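PDB 1RVK: isomerase/lactonizing enzyme from Agrobacterium tumefaciens, which is of unknown function but, as a magnesium-binding member of the enolase superfamily, probably abstracts a proton next to a substrate carboxylate. Local coordinates for residues 120-131 / 315-323. Numbering follows the deposited sequence.
Sequences VYKLIGGYRDKV and NLHVVAATK
Arg128, with the backbone N-H of Tyr127, clamps the C-terminal end of helix 313-321, in the enolase-superfamily fold of an N-terminal capping region joined to a modified TIM barrel. Residues 120-131 lead from the short helix 120-124 into barrel strand 130-137, whereas helix 313-321 lies just before strand 328-333, a parallel neighbour of 130-137 in the barrel. Arg128 CG sits between the backbone N and the carbonyl carbon (chi1 52°), and from there the extended chain runs back to the helix end. Its guanidinium takes Val319 O side-on, with NE at 2.9 Å and NH2 at 3.0 Å; the oxygen lies close to the guanidinium plane, yet both nitrogens approach from the same face of the carbonyl. NH2 also bonds to Cys325 O, which should help hold the guanidinium in place. Val319 CG1 and Val131 CG2, 3.8 Å apart, lie over the same face of the guanidinium. Next along the helix, Ala320 O accepts the backbone N-H groups of both Tyr127 and Arg128, so the last turn is gripped at two successive carbonyls. Beyond the helix end, Lys323 lays its CB over the centre of the Tyr127 ring, a CH-pi contact of 3.6 Å to the centroid, with CG and CD running on past OH. Between segments 120-124 and 315-321, whose axes come within 8.5 Å and cross at -37°, Tyr121 puts CD1 3.6 Å from Ala320 CB, and its OH bonds to Asp129 OD1, an oxygen shared with Lys122 NZ. Ala321 CB rests on Ile124 CG2. A water donates to both Gly125 O and Ala321 O, bridging the two chain turns. His317 is anchored by ND1, which accepts Tyr121 N at 3.0 Å, nearly in the imidazole plane.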
loop_
_atom_site.group_PDB
_atom_site.type_symbol
_atom_site.label_atom_id
_atom_site.label_comp_id
_atom_site.label_asym_id
_atom_site.label_seq_id
_atom_site.Cartn_x
_atom_site.Cartn_y
_atom_site.Cartn_z
ATOM N N VAL A 120 -7.924 12.356 10.042
ATOM C CA VAL A 120 -7.427 11.271 10.882
ATOM C C VAL A 120 -6.005 11.473 11.409
ATOM O O VAL A 120 -5.744 11.214 12.586
ATOM C CB VAL A 120 -7.539 9.904 10.148
ATOM C CG1 VAL A 120 -6.685 8.836 10.846
ATOM C CG2 VAL A 120 -9.000 9.460 10.137
ATOM N N TYR A 121 -5.089 11.953 10.573
ATOM C CA TYR A 121 -3.720 12.131 11.053
ATOM C C TYR A 121 -3.616 13.187 12.152
ATOM O O TYR A 121 -2.732 13.109 13.000
ATOM C CB TYR A 121 -2.766 12.442 9.889
ATOM C CG TYR A 121 -2.721 13.875 9.405
ATOM C CD1 TYR A 121 -1.642 14.704 9.720
ATOM C CD2 TYR A 121 -3.713 14.380 8.570
ATOM C CE1 TYR A 121 -1.548 15.999 9.202
ATOM C CE2 TYR A 121 -3.632 15.671 8.053
ATOM C CZ TYR A 121 -2.548 16.471 8.366
ATOM O OH TYR A 121 -2.451 17.727 7.802
ATOM N N LYS A 122 -4.525 14.161 12.147
ATOM C CA LYS A 122 -4.530 15.198 13.176
ATOM C C LYS A 122 -5.083 14.633 14.485
ATOM O O LYS A 122 -4.710 15.084 15.572
ATOM C CB LYS A 122 -5.377 16.392 12.726
ATOM C CG LYS A 122 -4.754 17.218 11.608
ATOM C CD LYS A 122 -3.580 18.059 12.099
ATOM C CE LYS A 122 -3.042 18.933 10.973
ATOM N NZ LYS A 122 -1.951 19.848 11.405
ATOM N N LEU A 123 -5.975 13.650 14.375
ATOM C CA LEU A 123 -6.568 13.003 15.544
ATOM C C LEU A 123 -5.537 12.106 16.210
ATOM O O LEU A 123 -5.470 12.009 17.436
ATOM C CB LEU A 123 -7.775 12.151 15.144
ATOM C CG LEU A 123 -9.095 12.868 14.869
ATOM C CD1 LEU A 123 -10.162 11.837 14.516
ATOM C CD2 LEU A 123 -9.511 13.665 16.102
ATOM N N ILE A 124 -4.741 11.440 15.386
ATOM C CA ILE A 124 -3.697 10.557 15.884
ATOM C C ILE A 124 -2.636 11.400 16.576
ATOM O O ILE A 124 -2.132 11.046 17.639
ATOM C CB ILE A 124 -3.028 9.791 14.724
ATOM C CG1 ILE A 124 -4.034 8.826 14.091
ATOM C CG2 ILE A 124 -1.791 9.055 15.226
ATOM C CD1 ILE A 124 -3.550 8.190 12.794
ATOM N N GLY A 125 -2.331 12.534 15.957
ATOM C CA GLY A 125 -1.308 13.435 16.452
ATOM C C GLY A 125 -0.415 13.624 15.241
ATOM O O GLY A 125 0.400 12.763 14.922
ATOM N N GLY A 126 -0.571 14.750 14.558
ATOM C CA GLY A 126 0.197 14.983 13.350
ATOM C C GLY A 126 1.683 15.251 13.463
ATOM O O GLY A 126 2.156 15.818 14.450
ATOM N N TYR A 127 2.423 14.814 12.449
ATOM C CA TYR A 127 3.856 15.061 12.401
ATOM C C TYR A 127 4.159 15.974 11.215
ATOM O O TYR A 127 4.943 16.910 11.336
ATOM C CB TYR A 127 4.663 13.767 12.244
ATOM C CG TYR A 127 6.145 14.053 12.117
ATOM C CD1 TYR A 127 6.866 14.558 13.198
ATOM C CD2 TYR A 127 6.808 13.897 10.898
ATOM C CE1 TYR A 127 8.208 14.912 13.070
ATOM C CE2 TYR A 127 8.154 14.247 10.760
ATOM C CZ TYR A 127 8.843 14.756 11.849
ATOM O OH TYR A 127 10.160 15.135 11.720
ATOM N N ARG A 128 3.533 15.701 10.072
ATOM C CA ARG A 128 3.755 16.503 8.866
ATOM C C ARG A 128 2.505 16.629 7.986
ATOM O O ARG A 128 1.741 15.673 7.837
ATOM C CB ARG A 128 4.901 15.897 8.049
ATOM C CG ARG A 128 4.719 14.409 7.774
ATOM C CD ARG A 128 5.968 13.756 7.209
ATOM N NE ARG A 128 5.915 12.310 7.415
ATOM C CZ ARG A 128 6.871 11.458 7.062
ATOM N NH1 ARG A 128 7.975 11.894 6.467
ATOM N NH2 ARG A 128 6.731 10.168 7.331
ATOM N N ASP A 129 2.310 17.807 7.396
ATOM C CA ASP A 129 1.155 18.057 6.539
ATOM C C ASP A 129 1.433 17.716 5.084
ATOM O O ASP A 129 0.511 17.607 4.275
ATOM C CB ASP A 129 0.722 19.518 6.646
ATOM C CG ASP A 129 0.403 19.920 8.068
ATOM O OD1 ASP A 129 -0.419 19.229 8.707
ATOM O OD2 ASP A 129 0.974 20.923 8.543
ATOM N N LYS A 130 2.710 17.567 4.753
ATOM C CA LYS A 130 3.109 17.202 3.403
ATOM C C LYS A 130 4.265 16.228 3.534
ATOM O O LYS A 130 4.970 16.228 4.541
ATOM C CB LYS A 130 3.528 18.433 2.590
ATOM C CG LYS A 130 4.839 19.073 3.011
ATOM C CD LYS A 130 5.210 20.193 2.042
ATOM C CE LYS A 130 6.562 20.804 2.377
ATOM N NZ LYS A 130 6.913 21.906 1.440
ATOM N N VAL A 131 4.450 15.384 2.529
ATOM C CA VAL A 131 5.523 14.405 2.573
ATOM C C VAL A 131 5.973 14.030 1.174
ATOM O O VAL A 131 5.167 13.984 0.241
ATOM C CB VAL A 131 5.076 13.121 3.313
ATOM C CG1 VAL A 131 3.916 12.467 2.578
ATOM C CG2 VAL A 131 6.247 12.153 3.432
ATOM N N ASN A 315 -3.179 4.990 3.961
ATOM C CA ASN A 315 -1.737 4.920 4.142
ATOM C C ASN A 315 -1.116 6.303 4.274
ATOM O O ASN A 315 -0.160 6.485 5.030
ATOM C CB ASN A 315 -1.089 4.158 2.980
ATOM C CG ASN A 315 -1.377 2.676 3.040
ATOM O OD1 ASN A 315 -1.033 2.011 4.019
ATOM N ND2 ASN A 315 -2.019 2.149 2.004
ATOM N N LEU A 316 -1.656 7.279 3.547
ATOM C CA LEU A 316 -1.134 8.639 3.615
ATOM C C LEU A 316 -1.255 9.199 5.032
ATOM O O LEU A 316 -0.354 9.886 5.518
ATOM C CB LEU A 316 -1.883 9.553 2.634
ATOM C CG LEU A 316 -1.451 11.022 2.596
ATOM C CD1 LEU A 316 0.033 11.123 2.278
ATOM C CD2 LEU A 316 -2.271 11.772 1.552
ATOM N N HIS A 317 -2.366 8.907 5.701
ATOM C CA HIS A 317 -2.557 9.415 7.053
ATOM C C HIS A 317 -1.569 8.804 8.044
ATOM O O HIS A 317 -1.133 9.474 8.979
ATOM C CB HIS A 317 -4.003 9.192 7.498
ATOM C CG HIS A 317 -4.953 10.213 6.951
ATOM N ND1 HIS A 317 -5.272 11.369 7.631
ATOM C CD2 HIS A 317 -5.594 10.289 5.760
ATOM C CE1 HIS A 317 -6.067 12.114 6.883
ATOM N NE2 HIS A 317 -6.277 11.482 5.742
ATOM N N VAL A 318 -1.209 7.541 7.839
ATOM C CA VAL A 318 -0.241 6.901 8.725
ATOM C C VAL A 318 1.106 7.600 8.529
ATOM O O VAL A 318 1.800 7.920 9.493
ATOM C CB VAL A 318 -0.090 5.391 8.409
ATOM C CG1 VAL A 318 1.063 4.793 9.213
ATOM C CG2 VAL A 318 -1.386 4.662 8.758
ATOM N N VAL A 319 1.464 7.849 7.274
ATOM C CA VAL A 319 2.727 8.516 6.970
ATOM C C VAL A 319 2.774 9.940 7.544
ATOM O O VAL A 319 3.800 10.375 8.060
ATOM C CB VAL A 319 2.968 8.571 5.443
ATOM C CG1 VAL A 319 4.195 9.428 5.125
ATOM C CG2 VAL A 319 3.160 7.157 4.899
ATOM N N ALA A 320 1.660 10.658 7.459
ATOM C CA ALA A 320 1.600 12.028 7.960
ATOM C C ALA A 320 1.653 12.106 9.484
ATOM O O ALA A 320 2.071 13.119 10.055
ATOM C CB ALA A 320 0.335 12.709 7.446
ATOM N N ALA A 321 1.235 11.032 10.144
ATOM C CA ALA A 321 1.213 10.995 11.599
ATOM C C ALA A 321 2.520 10.516 12.224
ATOM O O ALA A 321 2.677 10.565 13.444
ATOM C CB ALA A 321 0.065 10.107 12.071
ATOM N N THR A 322 3.456 10.059 11.401
ATOM C CA THR A 322 4.721 9.549 11.920
ATOM C C THR A 322 5.957 10.199 11.304
ATOM O O THR A 322 5.891 10.804 10.232
ATOM C CB THR A 322 4.805 8.022 11.728
ATOM O OG1 THR A 322 4.668 7.706 10.338
ATOM C CG2 THR A 322 3.691 7.332 12.503
ATOM N N LYS A 323 7.086 10.065 11.991
ATOM C CA LYS A 323 8.342 10.652 11.536
ATOM C C LYS A 323 9.290 9.683 10.839
ATOM O O LYS A 323 9.948 10.053 9.863
ATOM C CB LYS A 323 9.076 11.282 12.727
ATOM C CG LYS A 323 10.509 11.724 12.432
ATOM C CD LYS A 323 11.177 12.264 13.694
ATOM C CE LYS A 323 12.628 12.663 13.451
ATOM N NZ LYS A 323 13.492 11.482 13.163
HETATM O O HOH W 1 1.426 10.542 15.853
#